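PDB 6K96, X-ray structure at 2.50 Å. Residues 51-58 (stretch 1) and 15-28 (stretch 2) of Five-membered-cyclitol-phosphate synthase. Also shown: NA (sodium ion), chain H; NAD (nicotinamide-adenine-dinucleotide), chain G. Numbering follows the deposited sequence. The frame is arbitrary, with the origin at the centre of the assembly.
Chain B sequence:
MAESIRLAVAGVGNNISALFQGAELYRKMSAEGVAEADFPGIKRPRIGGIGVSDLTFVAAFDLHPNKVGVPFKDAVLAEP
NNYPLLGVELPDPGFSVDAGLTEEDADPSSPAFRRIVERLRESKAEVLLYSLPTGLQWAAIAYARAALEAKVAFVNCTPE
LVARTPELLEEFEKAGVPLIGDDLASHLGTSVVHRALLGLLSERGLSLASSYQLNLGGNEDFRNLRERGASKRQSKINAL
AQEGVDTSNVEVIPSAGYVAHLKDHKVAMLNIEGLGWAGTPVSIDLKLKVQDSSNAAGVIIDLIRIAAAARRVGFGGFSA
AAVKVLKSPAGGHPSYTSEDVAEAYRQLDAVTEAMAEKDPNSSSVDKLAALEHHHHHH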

ATOM      1  N   GLY B  51      17.348  30.716 -17.361  1.00 46.41           N
ATOM      2  CA  GLY B  51      17.397  29.861 -16.170  1.00 46.88           C
ATOM      3  C   GLY B  51      16.049  29.763 -15.514  1.00 46.55           C
ATOM      4  O   GLY B  51      15.161  30.572 -15.792  1.00 45.50           O
ATOM      5  N   VAL B  52      15.966  28.841 -14.579  1.00 47.80           N
ATOM      6  CA  VAL B  52      14.688  28.458 -13.929  1.00 48.00           C
ATOM      7  C   VAL B  52      14.233  29.600 -12.996  1.00 48.40           C
ATOM      8  O   VAL B  52      13.062  29.586 -12.558  1.00 45.43           O
ATOM      9  CB  VAL B  52      14.934  27.101 -13.254  1.00 48.12           C
ATOM     10  CG1 VAL B  52      14.482  27.059 -11.809  1.00 48.97           C
ATOM     11  CG2 VAL B  52      14.313  25.999 -14.090  1.00 48.17           C
ATOM     12  N   SER B  53      15.117  30.576 -12.745  1.00 49.24           N
ATOM     13  CA  SER B  53      14.918  31.651 -11.743  1.00 50.00           C
ATOM     14  C   SER B  53      14.749  33.009 -12.432  1.00 50.95           C
ATOM     15  O   SER B  53      14.562  34.010 -11.712  1.00 50.52           O
ATOM     16  CB  SER B  53      16.087  31.661 -10.793  1.00 51.34           C
ATOM     17  OG  SER B  53      15.648  31.739  -9.445  1.00 51.39           O
ATOM     18  N   ASP B  54      14.829  33.041 -13.769  1.00 51.68           N
ATOM     19  CA  ASP B  54      14.978  34.282 -14.574  1.00 52.82           C
ATOM     20  C   ASP B  54      13.588  34.761 -14.997  1.00 53.99           C
ATOM     21  O   ASP B  54      13.259  34.706 -16.209  1.00 54.66           O
ATOM     22  CB  ASP B  54      15.958  34.050 -15.728  1.00 53.48           C
ATOM     23  CG  ASP B  54      17.405  33.861 -15.254  1.00 53.86           C
ATOM     24  OD1 ASP B  54      17.739  34.424 -14.199  1.00 55.67           O
ATOM     25  OD2 ASP B  54      18.189  33.141 -15.926  1.00 51.64           O
ATOM     26  N   LEU B  55      12.838  35.219 -13.991  1.00 53.46           N
ATOM     27  CA  LEU B  55      11.372  35.468 -13.980  1.00 52.25           C
ATOM     28  C   LEU B  55      11.099  36.806 -13.286  1.00 51.45           C
ATOM     29  O   LEU B  55      11.409  36.950 -12.073  1.00 49.60           O
ATOM     30  CB  LEU B  55      10.694  34.338 -13.191  1.00 52.41           C
ATOM     31  CG  LEU B  55       9.522  33.625 -13.843  1.00 51.54           C
ATOM     32  CD1 LEU B  55       9.813  33.314 -15.293  1.00 53.19           C
ATOM     33  CD2 LEU B  55       9.234  32.336 -13.105  1.00 52.11           C
ATOM     34  N   THR B  56      10.482  37.736 -14.001  1.00 49.89           N
ATOM     35  CA  THR B  56       9.976  38.994 -13.404  1.00 49.83           C
ATOM     36  C   THR B  56       8.468  39.023 -13.636  1.00 49.77           C
ATOM     37  O   THR B  56       8.055  39.043 -14.766  1.00 50.30           O
ATOM     38  CB  THR B  56      10.723  40.212 -13.960  1.00 50.42           C
ATOM     39  OG1 THR B  56      11.745  39.787 -14.859  1.00 51.28           O
ATOM     40  CG2 THR B  56      11.366  41.053 -12.874  1.00 51.29           C
ATOM     41  N   PHE B  57       7.670  38.911 -12.592  1.00 49.63           N
ATOM     42  CA  PHE B  57       6.210  39.041 -12.696  1.00 48.22           C
ATOM     43  C   PHE B  57       5.921  40.529 -12.859  1.00 50.33           C
ATOM     44  O   PHE B  57       6.388  41.309 -12.019  1.00 51.36           O
ATOM     45  CB  PHE B  57       5.568  38.441 -11.452  1.00 48.63           C
ATOM     46  CG  PHE B  57       5.709  36.944 -11.380  1.00 48.02           C
ATOM     47  CD1 PHE B  57       6.885  36.365 -10.926  1.00 47.23           C
ATOM     48  CD2 PHE B  57       4.689  36.114 -11.830  1.00 47.15           C
ATOM     49  CE1 PHE B  57       7.043  34.992 -10.919  1.00 46.08           C
ATOM     50  CE2 PHE B  57       4.825  34.741 -11.761  1.00 46.86           C
ATOM     51  CZ  PHE B  57       6.005  34.185 -11.311  1.00 46.29           C
ATOM     52  N   VAL B  58       5.181  40.925 -13.898  1.00 50.81           N
ATOM     53  CA  VAL B  58       5.004  42.369 -14.239  1.00 50.27           C
ATOM     54  C   VAL B  58       3.514  42.715 -14.173  1.00 50.71           C
ATOM     55  O   VAL B  58       3.150  43.912 -14.024  1.00 50.85           O
ATOM     56  CB  VAL B  58       5.625  42.675 -15.610  1.00 51.21           C
ATOM     57  CG1 VAL B  58       7.149  42.539 -15.539  1.00 51.55           C
ATOM     58  CG2 VAL B  58       5.054  41.797 -16.732  1.00 51.18           C
TER
HETATM   59 NA    NA H 401      -2.894  23.316  -9.660  1.00 27.09          NA
HETATM   60  PA  NAD G 400      -6.540  27.719  -9.201  1.00 29.78           P
HETATM   61  O1A NAD G 400      -7.971  27.401  -8.995  1.00 29.76           O
HETATM   62  O2A NAD G 400      -5.669  27.611  -7.980  1.00 30.34           O
HETATM   63  O5B NAD G 400      -6.266  29.080  -9.950  1.00 30.93           O
HETATM   64  C5B NAD G 400      -7.417  29.644 -10.621  1.00 33.59           C
HETATM   65  C4B NAD G 400      -7.368  31.145 -10.498  1.00 35.21           C
HETATM   66  O4B NAD G 400      -8.123  31.822 -11.558  1.00 36.59           O
HETATM   67  C3B NAD G 400      -7.965  31.657  -9.184  1.00 36.05           C
HETATM   68  O3B NAD G 400      -7.111  32.670  -8.668  1.00 36.05           O
HETATM   69  C2B NAD G 400      -9.285  32.267  -9.650  1.00 37.11           C
HETATM   70  O2B NAD G 400      -9.679  33.100  -8.599  1.00 37.92           O
HETATM   71  C1B NAD G 400      -8.792  32.916 -10.947  1.00 37.63           C
HETATM   72  N9A NAD G 400      -9.788  33.400 -11.883  1.00 39.08           N
HETATM   73  C8A NAD G 400     -11.046  32.865 -12.019  1.00 40.23           C
HETATM   74  N7A NAD G 400     -11.733  33.407 -12.998  1.00 41.35           N
HETATM   75  C5A NAD G 400     -10.868  34.334 -13.569  1.00 40.54           C
HETATM   76  C6A NAD G 400     -11.030  35.218 -14.656  1.00 41.38           C
HETATM   77  N6A NAD G 400     -12.142  35.271 -15.380  1.00 40.98           N
HETATM   78  N1A NAD G 400      -9.966  35.990 -15.008  1.00 42.21           N
HETATM   79  C2A NAD G 400      -8.855  35.904 -14.252  1.00 41.28           C
HETATM   80  N3A NAD G 400      -8.606  35.123 -13.204  1.00 40.11           N
HETATM   81  C4A NAD G 400      -9.657  34.337 -12.901  1.00 40.05           C
HETATM   82  O3  NAD G 400      -5.989  26.707 -10.292  1.00 28.66           O
HETATM   83  PN  NAD G 400      -4.521  26.069 -10.447  1.00 27.10           P
HETATM   84  O1N NAD G 400      -3.547  27.184 -10.463  1.00 27.10           O
HETATM   85  O2N NAD G 400      -4.511  24.960  -9.439  1.00 27.21           O
HETATM   86  O5D NAD G 400      -4.627  25.462 -11.937  1.00 27.40           O
HETATM   87  C5D NAD G 400      -4.884  26.416 -13.048  1.00 27.59           C
HETATM   88  C4D NAD G 400      -5.298  25.655 -14.273  1.00 27.48           C
HETATM   89  O4D NAD G 400      -4.239  24.792 -14.748  1.00 26.98           O
HETATM   90  C3D NAD G 400      -6.519  24.755 -14.033  1.00 27.60           C
HETATM   91  O3D NAD G 400      -7.310  24.798 -15.201  1.00 28.24           O
HETATM   92  C2D NAD G 400      -5.906  23.358 -13.983  1.00 27.35           C
HETATM   93  O2D NAD G 400      -6.726  22.289 -14.414  1.00 27.16           O
HETATM   94  C1D NAD G 400      -4.788  23.493 -15.016  1.00 27.20           C
HETATM   95  N1N NAD G 400      -3.811  22.375 -14.849  1.00 26.92           N
HETATM   96  C2N NAD G 400      -3.280  22.098 -13.545  1.00 26.96           C
HETATM   97  C3N NAD G 400      -2.525  20.964 -13.296  1.00 26.33           C
HETATM   98  C7N NAD G 400      -1.966  20.766 -11.899  1.00 26.37           C
HETATM   99  O7N NAD G 400      -2.084  21.655 -11.065  1.00 26.14           O
HETATM  100  N7N NAD G 400      -1.370  19.609 -11.620  1.00 26.09           N
HETATM  101  C4N NAD G 400      -2.331  20.078 -14.355  1.00 26.22           C
HETATM  102  C5N NAD G 400      -2.696  20.442 -15.646  1.00 26.46           C
HETATM  103  C6N NAD G 400      -3.505  21.543 -15.859  1.00 26.73           C
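Stretch 2, residues 15-28: NISALFQGAELYRK

Stretch 2 is helical from Asn15 to Lys28, part of a longer helix, and packs across the turn and strand of stretch 1. It runs roughly against strand 55-58: the N-to-C directions differ by 141° (signed crossing angle -141°), and the axes approach to 10.0 Å. Going along the helix, contacts therefore pass from Phe57, met first by Ile16, to the type I turn Gly51-Asp54, reached by Ala23, Tyr26 and Arg27. Asn15 does not reach stretch 1; its N donates a hydrogen bond to NAD O1N (2.9 Å), and its OD1 binds the sodium ion NA (2.4 Å). Ile16 (m, m) brings CG2 to 3.9 Å from Phe57 CE2. Leu19 (t, p) points toward the strand, with CD2 3.8 Å from Phe57 CZ and CG 3.9 Å from Leu55 CD2. Phe20 (chi1 t) turns its ring edge toward the face of Phe57, planes at 85° and centroids 5.2 Å apart; CD1 lies 3.5 Å from Phe57 CE1. At Ala23 the backbones draw close, its CA 4.6 Å from Ser53 CA, and Ser53 OG donates to Ala23 O at 2.5 Å. Ala23 CB also meets Leu55 CD2 at 4.1 Å. Tyr26 (chi1 m) offers a ring face to Val52, CD2 to CG1 3.3 Å. Arg27, salt-bridged to Glu24 (NE to OE2, 2.9 Å), extends NH1 to Ser53 O in a weak 2.8 Å hydrogen bond.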

ATOM      1  N   ASN B  15      -1.045  27.316  -9.099  1.00 30.70           N
ATOM      2  CA  ASN B  15       0.040  27.169 -10.110  1.00 29.73           C
ATOM      3  C   ASN B  15       1.058  28.331  -9.985  1.00 30.65           C
ATOM      4  O   ASN B  15       2.307  28.111 -10.202  1.00 32.00           O
ATOM      5  CB  ASN B  15      -0.523  26.989 -11.510  1.00 28.72           C
ATOM      6  CG  ASN B  15      -1.267  25.687 -11.762  1.00 27.94           C
ATOM      7  OD1 ASN B  15      -1.469  24.868 -10.853  1.00 27.24           O
ATOM      8  ND2 ASN B  15      -1.692  25.481 -13.012  1.00 26.88           N
ATOM      9  N   ILE B  16       0.611  29.537  -9.690  1.00 31.44           N
ATOM     10  CA  ILE B  16       1.476  30.755  -9.693  1.00 32.12           C
ATOM     11  C   ILE B  16       2.090  30.894  -8.305  1.00 32.44           C
ATOM     12  O   ILE B  16       3.198  31.406  -8.198  1.00 32.63           O
ATOM     13  CB  ILE B  16       0.702  32.032 -10.049  1.00 32.86           C
ATOM     14  CG1 ILE B  16      -0.109  31.887 -11.336  1.00 33.21           C
ATOM     15  CG2 ILE B  16       1.657  33.215 -10.105  1.00 33.43           C
ATOM     16  CD1 ILE B  16       0.736  31.527 -12.521  1.00 33.62           C
ATOM     17  N   SER B  17       1.411  30.440  -7.266  1.00 33.03           N
ATOM     18  CA  SER B  17       2.024  30.319  -5.910  1.00 33.43           C
ATOM     19  C   SER B  17       3.261  29.463  -6.030  1.00 33.00           C
ATOM     20  O   SER B  17       4.315  29.912  -5.601  1.00 33.73           O
ATOM     21  CB  SER B  17       1.089  29.738  -4.907  1.00 33.77           C
ATOM     22  OG  SER B  17       1.753  29.543  -3.681  1.00 34.79           O
ATOM     23  N   ALA B  18       3.107  28.324  -6.701  1.00 32.86           N
ATOM     24  CA  ALA B  18       4.158  27.324  -6.953  1.00 33.26           C
ATOM     25  C   ALA B  18       5.258  27.918  -7.820  1.00 34.06           C
ATOM     26  O   ALA B  18       6.423  27.744  -7.465  1.00 36.90           O
ATOM     27  CB  ALA B  18       3.556  26.090  -7.553  1.00 32.82           C
ATOM     28  N   LEU B  19       4.934  28.635  -8.875  1.00 34.56           N
ATOM     29  CA  LEU B  19       5.941  29.151  -9.830  1.00 35.84           C
ATOM     30  C   LEU B  19       6.780  30.261  -9.191  1.00 37.37           C
ATOM     31  O   LEU B  19       8.002  30.317  -9.451  1.00 37.41           O
ATOM     32  CB  LEU B  19       5.238  29.690 -11.078  1.00 34.89           C
ATOM     33  CG  LEU B  19       6.192  30.056 -12.198  1.00 34.55           C
ATOM     34  CD1 LEU B  19       6.721  28.814 -12.867  1.00 34.13           C
ATOM     35  CD2 LEU B  19       5.506  30.939 -13.203  1.00 35.66           C
ATOM     36  N   PHE B  20       6.109  31.158  -8.477  1.00 39.57           N
ATOM     37  CA  PHE B  20       6.702  32.374  -7.870  1.00 41.50           C
ATOM     38  C   PHE B  20       7.599  31.955  -6.716  1.00 41.98           C
ATOM     39  O   PHE B  20       8.780  32.275  -6.760  1.00 45.20           O
ATOM     40  CB  PHE B  20       5.632  33.319  -7.340  1.00 43.24           C
ATOM     41  CG  PHE B  20       6.185  34.579  -6.740  1.00 46.39           C
ATOM     42  CD1 PHE B  20       7.067  35.377  -7.464  1.00 48.61           C
ATOM     43  CD2 PHE B  20       5.830  34.958  -5.457  1.00 48.18           C
ATOM     44  CE1 PHE B  20       7.552  36.563  -6.937  1.00 49.53           C
ATOM     45  CE2 PHE B  20       6.300  36.153  -4.936  1.00 49.90           C
ATOM     46  CZ  PHE B  20       7.148  36.958  -5.681  1.00 50.81           C
ATOM     47  N   GLN B  21       7.057  31.257  -5.722  1.00 40.75           N
ATOM     48  CA  GLN B  21       7.853  30.706  -4.601  1.00 40.08           C
ATOM     49  C   GLN B  21       8.926  29.770  -5.158  1.00 41.44           C
ATOM     50  O   GLN B  21      10.040  29.799  -4.645  1.00 42.26           O
ATOM     51  CB  GLN B  21       6.981  29.921  -3.637  1.00 37.95           C
ATOM     52  CG  GLN B  21       5.983  30.792  -2.927  1.00 37.28           C
ATOM     53  CD  GLN B  21       5.467  30.112  -1.687  1.00 36.58           C
ATOM     54  OE1 GLN B  21       6.183  30.050  -0.685  1.00 36.08           O
ATOM     55  NE2 GLN B  21       4.232  29.613  -1.762  1.00 35.20           N
ATOM     56  N   GLY B  22       8.605  28.933  -6.137  1.00 41.38           N
ATOM     57  CA  GLY B  22       9.617  28.017  -6.682  1.00 42.82           C
ATOM     58  C   GLY B  22      10.822  28.790  -7.164  1.00 43.78           C
ATOM     59  O   GLY B  22      11.883  28.548  -6.668  1.00 47.03           O
ATOM     60  N   ALA B  23      10.624  29.748  -8.056  1.00 45.42           N
ATOM     61  CA  ALA B  23      11.686  30.579  -8.657  1.00 48.70           C
ATOM     62  C   ALA B  23      12.566  31.201  -7.572  1.00 51.10           C
ATOM     63  O   ALA B  23      13.764  31.272  -7.828  1.00 53.45           O
ATOM     64  CB  ALA B  23      11.112  31.650  -9.536  1.00 49.91           C
ATOM     65  N   GLU B  24      12.018  31.634  -6.432  1.00 53.72           N
ATOM     66  CA  GLU B  24      12.821  32.253  -5.331  1.00 57.15           C
ATOM     67  C   GLU B  24      13.482  31.180  -4.458  1.00 55.43           C
ATOM     68  O   GLU B  24      14.462  31.547  -3.778  1.00 57.08           O
ATOM     69  CB  GLU B  24      12.016  33.160  -4.395  1.00 60.66           C
ATOM     70  CG  GLU B  24      12.197  34.656  -4.684  1.00 64.52           C
ATOM     71  CD  GLU B  24      13.466  35.348  -4.161  1.00 65.84           C
ATOM     72  OE1 GLU B  24      13.764  35.262  -2.964  1.00 65.51           O
ATOM     73  OE2 GLU B  24      14.157  35.988  -4.962  1.00 70.05           O
ATOM     74  N   LEU B  25      12.945  29.960  -4.411  1.00 51.45           N
ATOM     75  CA  LEU B  25      13.644  28.839  -3.746  1.00 51.40           C
ATOM     76  C   LEU B  25      14.905  28.540  -4.552  1.00 51.92           C
ATOM     77  O   LEU B  25      15.943  28.498  -3.922  1.00 54.49           O
ATOM     78  CB  LEU B  25      12.774  27.589  -3.599  1.00 50.47           C
ATOM     79  CG  LEU B  25      13.365  26.482  -2.709  1.00 50.55           C
ATOM     80  CD1 LEU B  25      12.352  25.958  -1.715  1.00 51.44           C
ATOM     81  CD2 LEU B  25      13.915  25.300  -3.498  1.00 49.76           C
ATOM     82  N   TYR B  26      14.836  28.377  -5.875  1.00 51.43           N
ATOM     83  CA  TYR B  26      16.047  28.127  -6.702  1.00 51.91           C
ATOM     84  C   TYR B  26      16.994  29.324  -6.587  1.00 54.25           C
ATOM     85  O   TYR B  26      18.179  29.077  -6.680  1.00 54.89           O
ATOM     86  CB  TYR B  26      15.719  27.861  -8.173  1.00 50.88           C
ATOM     87  CG  TYR B  26      15.024  26.550  -8.371  1.00 49.49           C
ATOM     88  CD1 TYR B  26      15.705  25.375  -8.190  1.00 46.67           C
ATOM     89  CD2 TYR B  26      13.671  26.483  -8.690  1.00 49.99           C
ATOM     90  CE1 TYR B  26      15.067  24.155  -8.305  1.00 46.79           C
ATOM     91  CE2 TYR B  26      13.013  25.264  -8.813  1.00 48.34           C
ATOM     92  CZ  TYR B  26      13.719  24.091  -8.620  1.00 47.12           C
ATOM     93  OH  TYR B  26      13.069  22.902  -8.770  1.00 45.62           O
ATOM     94  N   ARG B  27      16.503  30.564  -6.453  1.00 57.51           N
ATOM     95  CA  ARG B  27      17.399  31.747  -6.346  1.00 61.27           C
ATOM     96  C   ARG B  27      18.233  31.599  -5.067  1.00 64.09           C
ATOM     97  O   ARG B  27      19.437  31.901  -5.124  1.00 64.36           O
ATOM     98  CB  ARG B  27      16.651  33.085  -6.342  1.00 61.07           C
ATOM     99  CG  ARG B  27      17.231  34.066  -7.356  1.00 62.15           C
ATOM    100  CD  ARG B  27      17.014  35.557  -7.147  1.00 62.80           C
ATOM    101  NE  ARG B  27      15.667  36.056  -7.391  1.00 62.67           N
ATOM    102  CZ  ARG B  27      15.050  36.080  -8.560  1.00 62.51           C
ATOM    103  NH1 ARG B  27      15.627  35.605  -9.653  1.00 61.51           N
ATOM    104  NH2 ARG B  27      13.832  36.590  -8.629  1.00 63.95           N
ATOM    105  N   LYS B  28      17.596  31.137  -3.983  1.00 65.52           N
ATOM    106  CA  LYS B  28      18.175  30.946  -2.629  1.00 67.20           C
ATOM    107  C   LYS B  28      19.243  29.851  -2.713  1.00 67.87           C
ATOM    108  O   LYS B  28      20.365  30.083  -2.206  1.00 68.17           O
ATOM    109  CB  LYS B  28      17.076  30.632  -1.601  1.00 69.64           C
ATOM    110  CG  LYS B  28      17.546  30.429  -0.162  1.00 73.31           C
ATOM    111  CD  LYS B  28      16.779  29.367   0.647  1.00 75.97           C
ATOM    112  CE  LYS B  28      17.302  27.949   0.434  1.00 78.42           C
ATOM    113  NZ  LYS B  28      16.572  26.911   1.214  1.00 77.25           N
TER